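Local coordinates for ATP-dependent 6-phosphofructokinase subunit beta (Saccharomyces cerevisiae, PDB 3O8O), which catalyses the ATP-dependent phosphorylation of fructose 6-phosphate to fructose 1,6-bisphosphate, the first committing step of glycolysis, under allosteric control, at residues A496-H501 and Q731-E736; N527-E532 and R742-I747; G570-L575 and V590-I595; L575-S580 and I747-T752. All coordinates share one frame; numbering follows the deposited sequence.

Contact 1 (A496-H501 and Q731-E736); sequences AFESLH and QLYDYE
Tyr733 reaches across from helix 729-736 to helix 494-504 and meets three of its side chains. The axes of the two short segments come within 10.7 Å, their N-to-C directions 108° apart. CG of Tyr733 is anti to the backbone N (chi1 -156°), and CB carries the ring toward the other helix. Its CB lies 4.0 Å from CD2 of His501. From CG outward the ring lies against the imidazole of His501 in a nearly parallel face-to-face stack, with centroids 3.5 Å apart. Tyr733 CD1 also touches Phe497 CE2 at 3.7 Å, though these near-parallel rings are slid apart and barely overlap. CE1 comes 3.3 Å from OE1 of Glu498, which sits at the edge of the tyrosine ring. At the tip, Tyr733 OH donates a hydrogen bond of 2.7 Å to Glu498 OE1. The carboxylate offers its syn lone pair and is turned 76° from the ring plane. Beside this, Phe497 CZ packs 3.7 Å from Leu732 CB, which meets the phenyl ring at its edge. Phe497, His501 and Tyr733 make an aromatic cluster in the regulatory PFK domain. The chemistry is graded, from apolar at Phe497 and Leu732 to a polar tip. The stack and the hydrogen bond together would limit rotation of the tyrosine ring. Glu498 also lies beside the imidazole and may stabilise a positive charge on His501, if it is protonated.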
loop_
_atom_site.group_PDB
_atom_site.type_symbol
_atom_site.label_atom_id
_atom_site.label_comp_id
_atom_site.label_asym_id
_atom_site.label_seq_id
_atom_site.Cartn_x
_atom_site.Cartn_y
_atom_site.Cartn_z
ATOM N N ALA B 496 -0.627 -10.593 27.160
ATOM C CA ALA B 496 -0.816 -11.295 28.408
ATOM C C ALA B 496 0.388 -11.007 29.316
ATOM O O ALA B 496 0.298 -11.110 30.529
ATOM C CB ALA B 496 -0.967 -12.789 28.128
ATOM N N PHE B 497 1.515 -10.642 28.726
ATOM C CA PHE B 497 2.700 -10.307 29.507
ATOM C C PHE B 497 2.328 -8.979 30.146
ATOM O O PHE B 497 2.287 -8.860 31.359
ATOM C CB PHE B 497 3.902 -10.122 28.578
ATOM C CG PHE B 497 5.205 -9.835 29.280
ATOM C CD1 PHE B 497 5.827 -10.812 30.046
ATOM C CD2 PHE B 497 5.883 -8.634 29.060
ATOM C CE1 PHE B 497 7.112 -10.604 30.567
ATOM C CE2 PHE B 497 7.172 -8.423 29.581
ATOM C CZ PHE B 497 7.784 -9.408 30.329
ATOM N N GLU B 498 2.038 -7.995 29.301
ATOM C CA GLU B 498 1.652 -6.663 29.729
ATOM C C GLU B 498 0.576 -6.739 30.798
ATOM O O GLU B 498 0.590 -5.954 31.756
ATOM C CB GLU B 498 1.116 -5.876 28.539
ATOM C CG GLU B 498 0.635 -4.491 28.869
ATOM C CD GLU B 498 1.784 -3.588 29.217
ATOM O OE1 GLU B 498 2.838 -3.742 28.570
ATOM O OE2 GLU B 498 1.647 -2.723 30.113
ATOM N N SER B 499 -0.369 -7.665 30.637
ATOM C CA SER B 499 -1.423 -7.800 31.627
ATOM C C SER B 499 -0.790 -8.055 32.991
ATOM O O SER B 499 -0.912 -7.226 33.911
ATOM C CB SER B 499 -2.362 -8.937 31.263
ATOM O OG SER B 499 -3.132 -8.592 30.132
ATOM N N LEU B 500 -0.110 -9.193 33.116
ATOM C CA LEU B 500 0.573 -9.556 34.348
ATOM C C LEU B 500 1.174 -8.300 34.925
ATOM O O LEU B 500 0.859 -7.900 36.045
ATOM C CB LEU B 500 1.710 -10.525 34.064
ATOM C CG LEU B 500 2.481 -10.947 35.308
ATOM C CD1 LEU B 500 1.519 -11.667 36.223
ATOM C CD2 LEU B 500 3.626 -11.849 34.957
ATOM N N HIS B 501 2.042 -7.676 34.141
ATOM C CA HIS B 501 2.697 -6.463 34.575
ATOM C C HIS B 501 1.730 -5.442 35.118
ATOM O O HIS B 501 1.960 -4.891 36.180
ATOM C CB HIS B 501 3.487 -5.855 33.441
ATOM C CG HIS B 501 3.832 -4.427 33.669
ATOM N ND1 HIS B 501 3.042 -3.397 33.215
ATOM C CD2 HIS B 501 4.860 -3.853 34.333
ATOM C CE1 HIS B 501 3.572 -2.244 33.586
ATOM N NE2 HIS B 501 4.676 -2.494 34.266
ATOM N N GLN B 731 11.117 -8.062 37.127
ATOM C CA GLN B 731 12.488 -8.260 36.649
ATOM C C GLN B 731 12.541 -8.148 35.118
ATOM O O GLN B 731 13.289 -7.326 34.559
ATOM C CB GLN B 731 13.003 -9.632 37.110
ATOM C CG GLN B 731 14.403 -9.990 36.620
ATOM C CD GLN B 731 15.374 -8.815 36.670
ATOM O OE1 GLN B 731 15.481 -8.127 37.685
ATOM N NE2 GLN B 731 16.091 -8.586 35.570
ATOM N N LEU B 732 11.716 -8.978 34.472
ATOM C CA LEU B 732 11.597 -9.050 33.021
ATOM C C LEU B 732 11.190 -7.726 32.383
ATOM O O LEU B 732 11.901 -7.174 31.544
ATOM C CB LEU B 732 10.568 -10.123 32.656
ATOM C CG LEU B 732 10.978 -11.602 32.574
ATOM C CD1 LEU B 732 12.094 -11.903 33.544
ATOM C CD2 LEU B 732 9.770 -12.495 32.839
ATOM N N TYR B 733 10.037 -7.216 32.797
ATOM C CA TYR B 733 9.496 -5.977 32.252
ATOM C C TYR B 733 10.415 -4.776 32.391
ATOM O O TYR B 733 10.450 -3.907 31.518
ATOM C CB TYR B 733 8.161 -5.654 32.927
ATOM C CG TYR B 733 7.260 -4.768 32.108
ATOM C CD1 TYR B 733 6.186 -5.299 31.398
ATOM C CD2 TYR B 733 7.497 -3.405 32.016
ATOM C CE1 TYR B 733 5.363 -4.485 30.609
ATOM C CE2 TYR B 733 6.684 -2.580 31.231
ATOM C CZ TYR B 733 5.621 -3.127 30.530
ATOM O OH TYR B 733 4.817 -2.316 29.764
ATOM N N ASP B 734 11.161 -4.726 33.489
ATOM C CA ASP B 734 12.037 -3.586 33.738
ATOM C C ASP B 734 13.461 -3.645 33.217
ATOM O O ASP B 734 14.068 -2.604 32.955
ATOM C CB ASP B 734 12.060 -3.273 35.237
ATOM C CG ASP B 734 10.724 -2.756 35.740
ATOM O OD1 ASP B 734 10.202 -1.797 35.136
ATOM O OD2 ASP B 734 10.191 -3.299 36.735
ATOM N N TYR B 735 13.990 -4.847 33.031
ATOM C CA TYR B 735 15.369 -4.976 32.573
ATOM C C TYR B 735 15.614 -5.877 31.362
ATOM O O TYR B 735 16.621 -5.730 30.665
ATOM C CB TYR B 735 16.218 -5.471 33.738
ATOM C CG TYR B 735 16.147 -4.583 34.956
ATOM C CD1 TYR B 735 15.912 -5.117 36.226
ATOM C CD2 TYR B 735 16.345 -3.208 34.843
ATOM C CE1 TYR B 735 15.881 -4.307 37.347
ATOM C CE2 TYR B 735 16.312 -2.389 35.963
ATOM C CZ TYR B 735 16.085 -2.943 37.209
ATOM O OH TYR B 735 16.096 -2.129 38.318
ATOM N N GLU B 736 14.702 -6.803 31.111
ATOM C CA GLU B 736 14.879 -7.726 30.019
ATOM C C GLU B 736 13.878 -7.554 28.887
ATOM O O GLU B 736 13.828 -8.359 27.968
ATOM C CB GLU B 736 14.808 -9.140 30.586
ATOM C CG GLU B 736 15.740 -9.342 31.767
ATOM C CD GLU B 736 15.836 -10.787 32.195
ATOM O OE1 GLU B 736 16.123 -11.655 31.341
ATOM O OE2 GLU B 736 15.632 -11.059 33.386
#

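Contact 2 (N527-E532 and R742-I747); sequences NVPGTE and RMPKVI. With FDP (2,6-di-O-phosphono-beta-D-fructofuranose), chain L.
Asn527 and Arg742, both residues of the fructose 2,6-bisphosphate site, meet where two loops run side by side. The tight part is at Asn527. Its ND2 donates to the carbonyl O of Arg742 at 2.8 Å, with an N-H...O angle of 155°. The approach is nearly along the C=O axis, and the acceptor is tilted 16° out of the amide plane. CG of Asn527 stands between its backbone N and carbonyl carbon (chi1 64°) and carries the amide that meets Arg742 O. The other end of the amide, OD1, is hydrogen-bonded to Thr523, so both ends of the group are held. The backbone O of Asn527 receives a CA-H...O contact from Met743 CA at 3.3 Å. CB of Asn527 packs on CB of Met743 at 3.8 Å. Pairing is looser further on, where Pro529 CG lies 4.0 Å from Pro744 CD. After Pro744 the second loop turns out to the partly exposed Lys745 and the exposed Val746. Toward the ligand, Asn527 ND2 stands 3.9 Å above one face of the Arg742 guanidinium, offset toward its rim. FDP lies at the guanidinium's edge, in an activator site shared with subunit alpha. Arg742 NH2 makes a weak hydrogen bond of 3.0 Å to FDP O1P, and the same nitrogen forms a salt bridge with Glu495. The modelled approach of NH1 to this phosphate is too close to interpret. The contact thus joins the loop after strand 519-521 to the loop between helices 729-736 and 750-760. Phe494 of helix 494-504 packs against Asn527, Pro529 and Arg742.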
loop_
_atom_site.group_PDB
_atom_site.type_symbol
_atom_site.label_atom_id
_atom_site.label_comp_id
_atom_site.label_asym_id
_atom_site.label_seq_id
_atom_site.Cartn_x
_atom_site.Cartn_y
_atom_site.Cartn_z
ATOM N N ASN B 527 7.838 -14.487 21.319
ATOM C CA ASN B 527 8.346 -13.148 21.638
ATOM C C ASN B 527 8.166 -12.713 23.089
ATOM O O ASN B 527 8.461 -11.566 23.447
ATOM C CB ASN B 527 7.684 -12.099 20.722
ATOM C CG ASN B 527 6.169 -11.993 20.927
ATOM O OD1 ASN B 527 5.456 -13.000 20.991
ATOM N ND2 ASN B 527 5.674 -10.772 21.008
ATOM N N VAL B 528 7.674 -13.620 23.921
ATOM C CA VAL B 528 7.453 -13.294 25.317
ATOM C C VAL B 528 8.683 -13.574 26.158
ATOM O O VAL B 528 9.101 -14.721 26.281
ATOM C CB VAL B 528 6.297 -14.083 25.873
ATOM C CG1 VAL B 528 6.159 -13.811 27.358
ATOM C CG2 VAL B 528 5.034 -13.693 25.143
ATOM N N PRO B 529 9.258 -12.525 26.775
ATOM C CA PRO B 529 10.452 -12.610 27.615
ATOM C C PRO B 529 10.271 -13.598 28.740
ATOM O O PRO B 529 9.163 -13.801 29.201
ATOM C CB PRO B 529 10.601 -11.190 28.150
ATOM C CG PRO B 529 9.936 -10.357 27.135
ATOM C CD PRO B 529 8.714 -11.157 26.812
ATOM N N GLY B 530 11.362 -14.210 29.178
ATOM C CA GLY B 530 11.282 -15.142 30.278
ATOM C C GLY B 530 11.144 -16.596 29.898
ATOM O O GLY B 530 10.827 -17.423 30.743
ATOM N N THR B 531 11.353 -16.931 28.635
ATOM C CA THR B 531 11.252 -18.333 28.239
ATOM C C THR B 531 11.919 -18.528 26.891
ATOM O O THR B 531 12.242 -17.564 26.208
ATOM C CB THR B 531 9.762 -18.825 28.181
ATOM O OG1 THR B 531 9.735 -20.247 28.022
ATOM C CG2 THR B 531 9.017 -18.191 27.014
ATOM N N GLU B 532 12.149 -19.780 26.522
ATOM C CA GLU B 532 12.778 -20.085 25.245
ATOM C C GLU B 532 11.764 -20.806 24.398
ATOM O O GLU B 532 12.041 -21.163 23.260
ATOM C CB GLU B 532 13.995 -20.985 25.428
ATOM C CG GLU B 532 15.027 -20.426 26.366
ATOM C CD GLU B 532 16.271 -21.273 26.418
ATOM O OE1 GLU B 532 16.162 -22.481 26.744
ATOM O OE2 GLU B 532 17.355 -20.715 26.130
ATOM N N ARG B 742 7.352 -5.072 21.757
ATOM C CA ARG B 742 6.790 -6.334 22.218
ATOM C C ARG B 742 7.674 -7.554 22.155
ATOM O O ARG B 742 7.260 -8.576 21.630
ATOM C CB ARG B 742 5.482 -6.663 21.489
ATOM C CG ARG B 742 4.382 -5.625 21.653
ATOM C CD ARG B 742 3.055 -6.264 21.400
ATOM N NE ARG B 742 3.200 -7.163 20.281
ATOM C CZ ARG B 742 2.563 -8.314 20.157
ATOM N NH1 ARG B 742 2.777 -9.075 19.085
ATOM N NH2 ARG B 742 1.721 -8.697 21.099
ATOM N N MET B 743 8.887 -7.462 22.682
ATOM C CA MET B 743 9.750 -8.631 22.720
ATOM C C MET B 743 11.037 -8.466 23.502
ATOM O O MET B 743 11.486 -7.358 23.759
ATOM C CB MET B 743 10.039 -9.122 21.326
ATOM C CG MET B 743 11.082 -8.416 20.569
ATOM S SD MET B 743 11.058 -9.462 19.107
ATOM C CE MET B 743 11.919 -10.941 19.653
ATOM N N PRO B 744 11.650 -9.585 23.894
ATOM C CA PRO B 744 12.887 -9.601 24.668
ATOM C C PRO B 744 13.979 -8.720 24.130
ATOM O O PRO B 744 14.058 -8.482 22.932
ATOM C CB PRO B 744 13.273 -11.075 24.669
ATOM C CG PRO B 744 12.704 -11.567 23.416
ATOM C CD PRO B 744 11.349 -10.939 23.413
ATOM N N LYS B 745 14.825 -8.240 25.033
ATOM C CA LYS B 745 15.936 -7.376 24.666
ATOM C C LYS B 745 17.061 -8.214 24.066
ATOM O O LYS B 745 17.797 -7.763 23.203
ATOM C CB LYS B 745 16.430 -6.618 25.908
ATOM C CG LYS B 745 17.055 -5.261 25.608
ATOM N N VAL B 746 17.173 -9.451 24.511
ATOM C CA VAL B 746 18.217 -10.325 24.013
ATOM C C VAL B 746 17.607 -11.432 23.149
ATOM O O VAL B 746 16.658 -12.084 23.577
ATOM C CB VAL B 746 18.976 -10.998 25.204
ATOM C CG1 VAL B 746 19.981 -11.961 24.684
ATOM C CG2 VAL B 746 19.674 -9.973 26.058
ATOM N N ILE B 747 18.132 -11.644 21.942
ATOM C CA ILE B 747 17.625 -12.725 21.099
ATOM C C ILE B 747 18.469 -13.961 21.338
ATOM O O ILE B 747 19.693 -13.866 21.365
ATOM C CB ILE B 747 17.682 -12.383 19.612
ATOM C CG1 ILE B 747 18.851 -11.453 19.322
ATOM C CG2 ILE B 747 16.376 -11.760 19.189
ATOM C CD1 ILE B 747 19.032 -11.200 17.839
HETATM P P1 FDP L . 2.056 -11.698 18.174
HETATM O O1P FDP L . 1.683 -11.217 19.522
HETATM O O2P FDP L . 2.734 -13.154 18.235
HETATM O O3P FDP L . 3.142 -10.732 17.480
HETATM O O1 FDP L . 2.415 -12.806 14.014
HETATM C C1 FDP L . 2.280 -12.126 15.265
HETATM C C2 FDP L . 0.898 -12.390 15.868
HETATM O O2 FDP L . 0.791 -11.837 17.184
HETATM C C3 FDP L . 0.599 -13.890 15.863
HETATM O O3 FDP L . 0.566 -14.353 17.214
HETATM C C4 FDP L . -0.806 -13.947 15.269
HETATM O O4 FDP L . -0.949 -15.182 14.562
HETATM C C5 FDP L . -0.718 -12.790 14.281
HETATM O O5 FDP L . -0.109 -11.759 15.069
HETATM C C6 FDP L . -2.066 -12.287 13.763
HETATM O O6 FDP L . -2.805 -11.653 14.811
HETATM P P2 FDP L . -4.038 -10.672 14.476
HETATM O O4P FDP L . -4.496 -9.936 15.674
HETATM O O5P FDP L . -3.560 -9.684 13.300
HETATM O O6P FDP L . -5.178 -11.612 13.841
#

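Contact 3 (G570-L575 and V590-I595); sequences GNSGYL and VPEEGI
An ST turn leads into helix 574-583, and the loop after strand 587-589 packs against it. Ser572 OG accepts from the backbone N of Tyr574 at 3.2 Å, and Gly573 takes the N-cap position. The same hydroxyl is hydrogen-bonded to Ser525 O. Across the contact, Glu592 reaches the turn from the other loop. Its CG is anti to its carbonyl carbon (chi1 -53°), and the bend at chi2 brings CD toward the turn. OE2 accepts from Gly573 N at 2.8 Å in a nearly straight bond, with an N-H...O angle of 173°. The amide comes in on the syn side of the carboxylate, 26° out of its plane. The negative charge would probably suit the positive end of the helix dipole. An alanine in place of Glu592 would probably leave Gly573 N without this acceptor and open a gap beside the turn. The rest is close packing. Pro591 lies against the backbone, with CG 3.3 Å from Gly570 O and CB 3.3 Å from Asn571 O. Val590 CG1 meets Gly573 CA at 3.6 Å. Gly573 CA is packed close to Val590 and Glu592, with no side chain between. Val590 O closes its own loop, accepting from both Glu593 N and Gly594 N. Asn571 is held by Asn629 and Met741 O. Gly570, two residues before the turn, touches FDP. This is a helix N-terminus with an ST turn, placed just after the activator-binding residues Gln568, Gly569 and Gly570 of the regulatory PFK domain.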
loop_
_atom_site.group_PDB
_atom_site.type_symbol
_atom_site.label_atom_id
_atom_site.label_comp_id
_atom_site.label_asym_id
_atom_site.label_seq_id
_atom_site.Cartn_x
_atom_site.Cartn_y
_atom_site.Cartn_z
ATOM N N GLY B 570 5.918 -11.098 14.232
ATOM C CA GLY B 570 6.187 -9.727 14.629
ATOM C C GLY B 570 7.654 -9.308 14.520
ATOM O O GLY B 570 8.254 -9.328 13.433
ATOM N N ASN B 571 8.258 -8.918 15.630
ATOM C CA ASN B 571 9.639 -8.506 15.564
ATOM C C ASN B 571 10.599 -9.636 15.887
ATOM O O ASN B 571 11.822 -9.407 16.000
ATOM C CB ASN B 571 9.894 -7.348 16.523
ATOM C CG ASN B 571 9.177 -6.087 16.121
ATOM O OD1 ASN B 571 9.153 -5.721 14.955
ATOM N ND2 ASN B 571 8.612 -5.405 17.088
ATOM N N SER B 572 10.060 -10.840 16.051
ATOM C CA SER B 572 10.883 -11.996 16.369
ATOM C C SER B 572 11.134 -12.894 15.166
ATOM O O SER B 572 10.192 -13.422 14.565
ATOM C CB SER B 572 10.240 -12.824 17.467
ATOM O OG SER B 572 10.933 -14.052 17.593
ATOM N N GLY B 573 12.412 -13.077 14.839
ATOM C CA GLY B 573 12.792 -13.917 13.717
ATOM C C GLY B 573 12.846 -15.400 14.058
ATOM O O GLY B 573 13.284 -16.236 13.266
ATOM N N TYR B 574 12.375 -15.736 15.246
ATOM C CA TYR B 574 12.390 -17.116 15.664
ATOM C C TYR B 574 11.742 -18.066 14.642
ATOM O O TYR B 574 12.377 -19.014 14.168
ATOM C CB TYR B 574 11.691 -17.253 17.010
ATOM C CG TYR B 574 11.616 -18.684 17.461
ATOM C CD1 TYR B 574 12.725 -19.328 18.015
ATOM C CD2 TYR B 574 10.436 -19.396 17.331
ATOM C CE1 TYR B 574 12.646 -20.645 18.434
ATOM C CE2 TYR B 574 10.346 -20.689 17.739
ATOM C CZ TYR B 574 11.443 -21.319 18.297
ATOM O OH TYR B 574 11.286 -22.605 18.760
ATOM N N LEU B 575 10.479 -17.811 14.303
ATOM C CA LEU B 575 9.759 -18.665 13.365
ATOM C C LEU B 575 10.395 -18.757 11.983
ATOM O O LEU B 575 10.560 -19.848 11.433
ATOM C CB LEU B 575 8.318 -18.197 13.246
ATOM C CG LEU B 575 7.397 -18.962 12.272
ATOM C CD1 LEU B 575 7.267 -20.460 12.582
ATOM C CD2 LEU B 575 6.042 -18.304 12.332
ATOM N N VAL B 590 15.009 -11.540 8.582
ATOM C CA VAL B 590 14.359 -11.371 9.877
ATOM C C VAL B 590 14.312 -9.950 10.379
ATOM O O VAL B 590 15.127 -9.128 9.999
ATOM C CB VAL B 590 15.023 -12.227 10.910
ATOM C CG1 VAL B 590 14.645 -13.690 10.654
ATOM C CG2 VAL B 590 16.537 -12.025 10.854
ATOM N N PRO B 591 13.366 -9.647 11.277
ATOM C CA PRO B 591 13.231 -8.286 11.806
ATOM C C PRO B 591 14.485 -7.749 12.435
ATOM O O PRO B 591 14.838 -6.592 12.251
ATOM C CB PRO B 591 12.096 -8.408 12.825
ATOM C CG PRO B 591 11.337 -9.644 12.384
ATOM C CD PRO B 591 12.445 -10.573 11.963
ATOM N N GLU B 592 15.163 -8.596 13.185
ATOM C CA GLU B 592 16.368 -8.171 13.864
ATOM C C GLU B 592 17.501 -7.747 12.929
ATOM O O GLU B 592 18.363 -6.974 13.320
ATOM C CB GLU B 592 16.815 -9.282 14.803
ATOM C CG GLU B 592 15.683 -9.733 15.739
ATOM C CD GLU B 592 15.000 -11.024 15.287
ATOM O OE1 GLU B 592 15.015 -11.304 14.068
ATOM O OE2 GLU B 592 14.441 -11.751 16.151
ATOM N N GLU B 593 17.485 -8.227 11.691
ATOM C CA GLU B 593 18.523 -7.892 10.726
ATOM C C GLU B 593 18.098 -6.921 9.652
ATOM O O GLU B 593 18.883 -6.070 9.238
ATOM C CB GLU B 593 19.027 -9.133 10.034
ATOM C CG GLU B 593 19.984 -9.950 10.837
ATOM C CD GLU B 593 20.549 -11.074 10.003
ATOM O OE1 GLU B 593 20.929 -10.799 8.847
ATOM O OE2 GLU B 593 20.615 -12.223 10.492
ATOM N N GLY B 594 16.868 -7.060 9.176
ATOM C CA GLY B 594 16.376 -6.173 8.135
ATOM C C GLY B 594 16.775 -6.698 6.773
ATOM O O GLY B 594 17.274 -7.825 6.646
ATOM N N ILE B 595 16.544 -5.913 5.733
ATOM C CA ILE B 595 16.935 -6.353 4.406
ATOM C C ILE B 595 17.657 -5.168 3.785
ATOM O O ILE B 595 17.029 -4.243 3.279
ATOM C CB ILE B 595 15.719 -6.706 3.516
ATOM C CG1 ILE B 595 14.828 -7.763 4.168
ATOM C CG2 ILE B 595 16.206 -7.219 2.191
ATOM C CD1 ILE B 595 13.600 -8.068 3.356
#

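Contact 4 (L575-S580 and I747-T752); sequences LATYAS and IHWQAT
Tyr578 and Thr577, neighbours on helix 574-583, meet Trp749 and Thr752 at the start of helix 750-760. No hydrogen bond joins the two segments, and the contact is mostly one of packing. The apolar part lies between Tyr578 and Trp749. CB of Trp749 sits at the edge of the tyrosine ring, near its plane, 3.9 Å from CE1. The indole also meets Tyr574 edge-to-face, and the Tyr574 and Tyr578 rings meet each other. The mixed contacts involve the hydroxyl ends. Tyr578 OH lies against the methyl CG2 of Thr752, the two side chains crossing at about a right angle. Thr577 puts its methyl CG2 3.6 Å from Thr752 OG1. Its own OG1 is 4.1 Å from Trp749 CD1, but its polar partner is Gly573 O, one turn back. That bond would hold the hydroxyl, with the methyl CG2, anti to the backbone N, turned to Thr752. An alanine at Tyr578 removes the ring, and would probably leave a gap beside Trp749 CB and Thr752. Tyr578 also packs on Leu541 of helix 537-558. The contact packs helix 574-583 against the N-terminal end of helix 750-760 within the regulatory PFK domain, joining its C-terminal helix to the helix that follows strand 561-567, with Trp749 close to Asn526 of the activator site.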
loop_
_atom_site.group_PDB
_atom_site.type_symbol
_atom_site.label_atom_id
_atom_site.label_comp_id
_atom_site.label_asym_id
_atom_site.label_seq_id
_atom_site.Cartn_x
_atom_site.Cartn_y
_atom_site.Cartn_z
ATOM N N LEU B 575 10.479 -17.811 14.303
ATOM C CA LEU B 575 9.759 -18.665 13.365
ATOM C C LEU B 575 10.395 -18.757 11.983
ATOM O O LEU B 575 10.560 -19.848 11.433
ATOM C CB LEU B 575 8.318 -18.197 13.246
ATOM C CG LEU B 575 7.397 -18.962 12.272
ATOM C CD1 LEU B 575 7.267 -20.460 12.582
ATOM C CD2 LEU B 575 6.042 -18.304 12.332
ATOM N N ALA B 576 10.755 -17.619 11.410
ATOM C CA ALA B 576 11.377 -17.634 10.094
ATOM C C ALA B 576 12.689 -18.434 10.126
ATOM O O ALA B 576 12.975 -19.217 9.216
ATOM C CB ALA B 576 11.640 -16.213 9.644
ATOM N N THR B 577 13.472 -18.241 11.186
ATOM C CA THR B 577 14.748 -18.925 11.324
ATOM C C THR B 577 14.631 -20.424 11.364
ATOM O O THR B 577 15.221 -21.112 10.528
ATOM C CB THR B 577 15.510 -18.490 12.573
ATOM O OG1 THR B 577 15.845 -17.099 12.466
ATOM C CG2 THR B 577 16.779 -19.318 12.720
ATOM N N TYR B 578 13.876 -20.940 12.323
ATOM C CA TYR B 578 13.739 -22.386 12.402
ATOM C C TYR B 578 13.017 -22.980 11.205
ATOM O O TYR B 578 13.372 -24.070 10.742
ATOM C CB TYR B 578 13.106 -22.811 13.739
ATOM C CG TYR B 578 14.128 -22.691 14.848
ATOM C CD1 TYR B 578 14.412 -21.454 15.430
ATOM C CD2 TYR B 578 14.959 -23.766 15.170
ATOM C CE1 TYR B 578 15.503 -21.293 16.279
ATOM C CE2 TYR B 578 16.054 -23.608 16.021
ATOM C CZ TYR B 578 16.317 -22.377 16.562
ATOM O OH TYR B 578 17.406 -22.221 17.368
ATOM N N ALA B 579 12.031 -22.264 10.676
ATOM C CA ALA B 579 11.320 -22.775 9.498
ATOM C C ALA B 579 12.366 -22.942 8.385
ATOM O O ALA B 579 12.510 -24.014 7.753
ATOM C CB ALA B 579 10.233 -21.790 9.064
ATOM N N SER B 580 13.100 -21.858 8.177
ATOM C CA SER B 580 14.146 -21.828 7.194
ATOM C C SER B 580 15.074 -23.041 7.375
ATOM O O SER B 580 15.328 -23.804 6.434
ATOM C CB SER B 580 14.931 -20.525 7.339
ATOM O OG SER B 580 16.126 -20.560 6.577
ATOM N N ILE B 747 18.132 -11.644 21.942
ATOM C CA ILE B 747 17.625 -12.725 21.099
ATOM C C ILE B 747 18.469 -13.961 21.338
ATOM O O ILE B 747 19.693 -13.866 21.365
ATOM C CB ILE B 747 17.682 -12.383 19.612
ATOM C CG1 ILE B 747 18.851 -11.453 19.322
ATOM C CG2 ILE B 747 16.376 -11.760 19.189
ATOM C CD1 ILE B 747 19.032 -11.200 17.839
ATOM N N HIS B 748 17.835 -15.117 21.505
ATOM C CA HIS B 748 18.609 -16.302 21.780
ATOM C C HIS B 748 18.826 -17.299 20.649
ATOM O O HIS B 748 19.120 -18.469 20.930
ATOM C CB HIS B 748 18.037 -17.034 23.000
ATOM C CG HIS B 748 16.724 -17.711 22.752
ATOM N ND1 HIS B 748 15.512 -17.106 23.019
ATOM C CD2 HIS B 748 16.431 -18.949 22.276
ATOM C CE1 HIS B 748 14.528 -17.942 22.724
ATOM N NE2 HIS B 748 15.059 -19.067 22.270
ATOM N N TRP B 749 18.739 -16.871 19.388
ATOM C CA TRP B 749 18.942 -17.847 18.300
ATOM C C TRP B 749 19.760 -17.376 17.114
ATOM O O TRP B 749 19.729 -17.998 16.042
ATOM C CB TRP B 749 17.599 -18.332 17.792
ATOM C CG TRP B 749 16.795 -17.182 17.408
ATOM C CD1 TRP B 749 16.986 -16.364 16.326
ATOM C CD2 TRP B 749 15.741 -16.601 18.170
ATOM N NE1 TRP B 749 16.115 -15.298 16.373
ATOM C CE2 TRP B 749 15.338 -15.417 17.497
ATOM C CE3 TRP B 749 15.096 -16.960 19.361
ATOM C CZ2 TRP B 749 14.324 -14.588 17.977
ATOM C CZ3 TRP B 749 14.083 -16.134 19.843
ATOM C CH2 TRP B 749 13.709 -14.959 19.150
ATOM N N GLN B 750 20.513 -16.302 17.321
ATOM C CA GLN B 750 21.326 -15.720 16.266
ATOM C C GLN B 750 22.374 -16.698 15.738
ATOM O O GLN B 750 22.786 -16.605 14.581
ATOM C CB GLN B 750 21.996 -14.441 16.786
ATOM C CG GLN B 750 22.376 -13.449 15.689
ATOM C CD GLN B 750 21.161 -12.869 14.945
ATOM O OE1 GLN B 750 21.309 -12.230 13.894
ATOM N NE2 GLN B 750 19.962 -13.080 15.492
ATOM N N ALA B 751 22.784 -17.648 16.577
ATOM C CA ALA B 751 23.806 -18.619 16.198
ATOM C C ALA B 751 23.345 -19.636 15.163
ATOM O O ALA B 751 24.085 -19.996 14.233
ATOM C CB ALA B 751 24.303 -19.334 17.430
ATOM N N THR B 752 22.118 -20.106 15.319
ATOM C CA THR B 752 21.620 -21.096 14.384
ATOM C C THR B 752 21.346 -20.469 13.026
ATOM O O THR B 752 21.277 -21.161 12.014
ATOM C CB THR B 752 20.369 -21.795 14.961
ATOM O OG1 THR B 752 19.221 -21.503 14.158
ATOM C CG2 THR B 752 20.148 -21.341 16.398
#

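Contact 2 is the buried one of the four, while contacts 1, 3 and 4 are partly buried. Contacts 1, 2 and 4 fasten successive parts of the C-terminal tail to the body of the regulatory domain. Contact 3 is local, its segments only 15 residues apart. Contacts 3 and 4 share helix 574-583 and meet through Trp749. Contacts 2 and 3 adjoin at Met743, and contact 1 reaches contact 2 where Phe497 packs on Pro529. The chemistry changes with place: an aromatic cluster with one acid-hydroxyl bond in contact 1, backbone-directed polar bonds in contacts 2 and 3 beside the activator, and packing without hydrogen bonds in contact 4, farther from it.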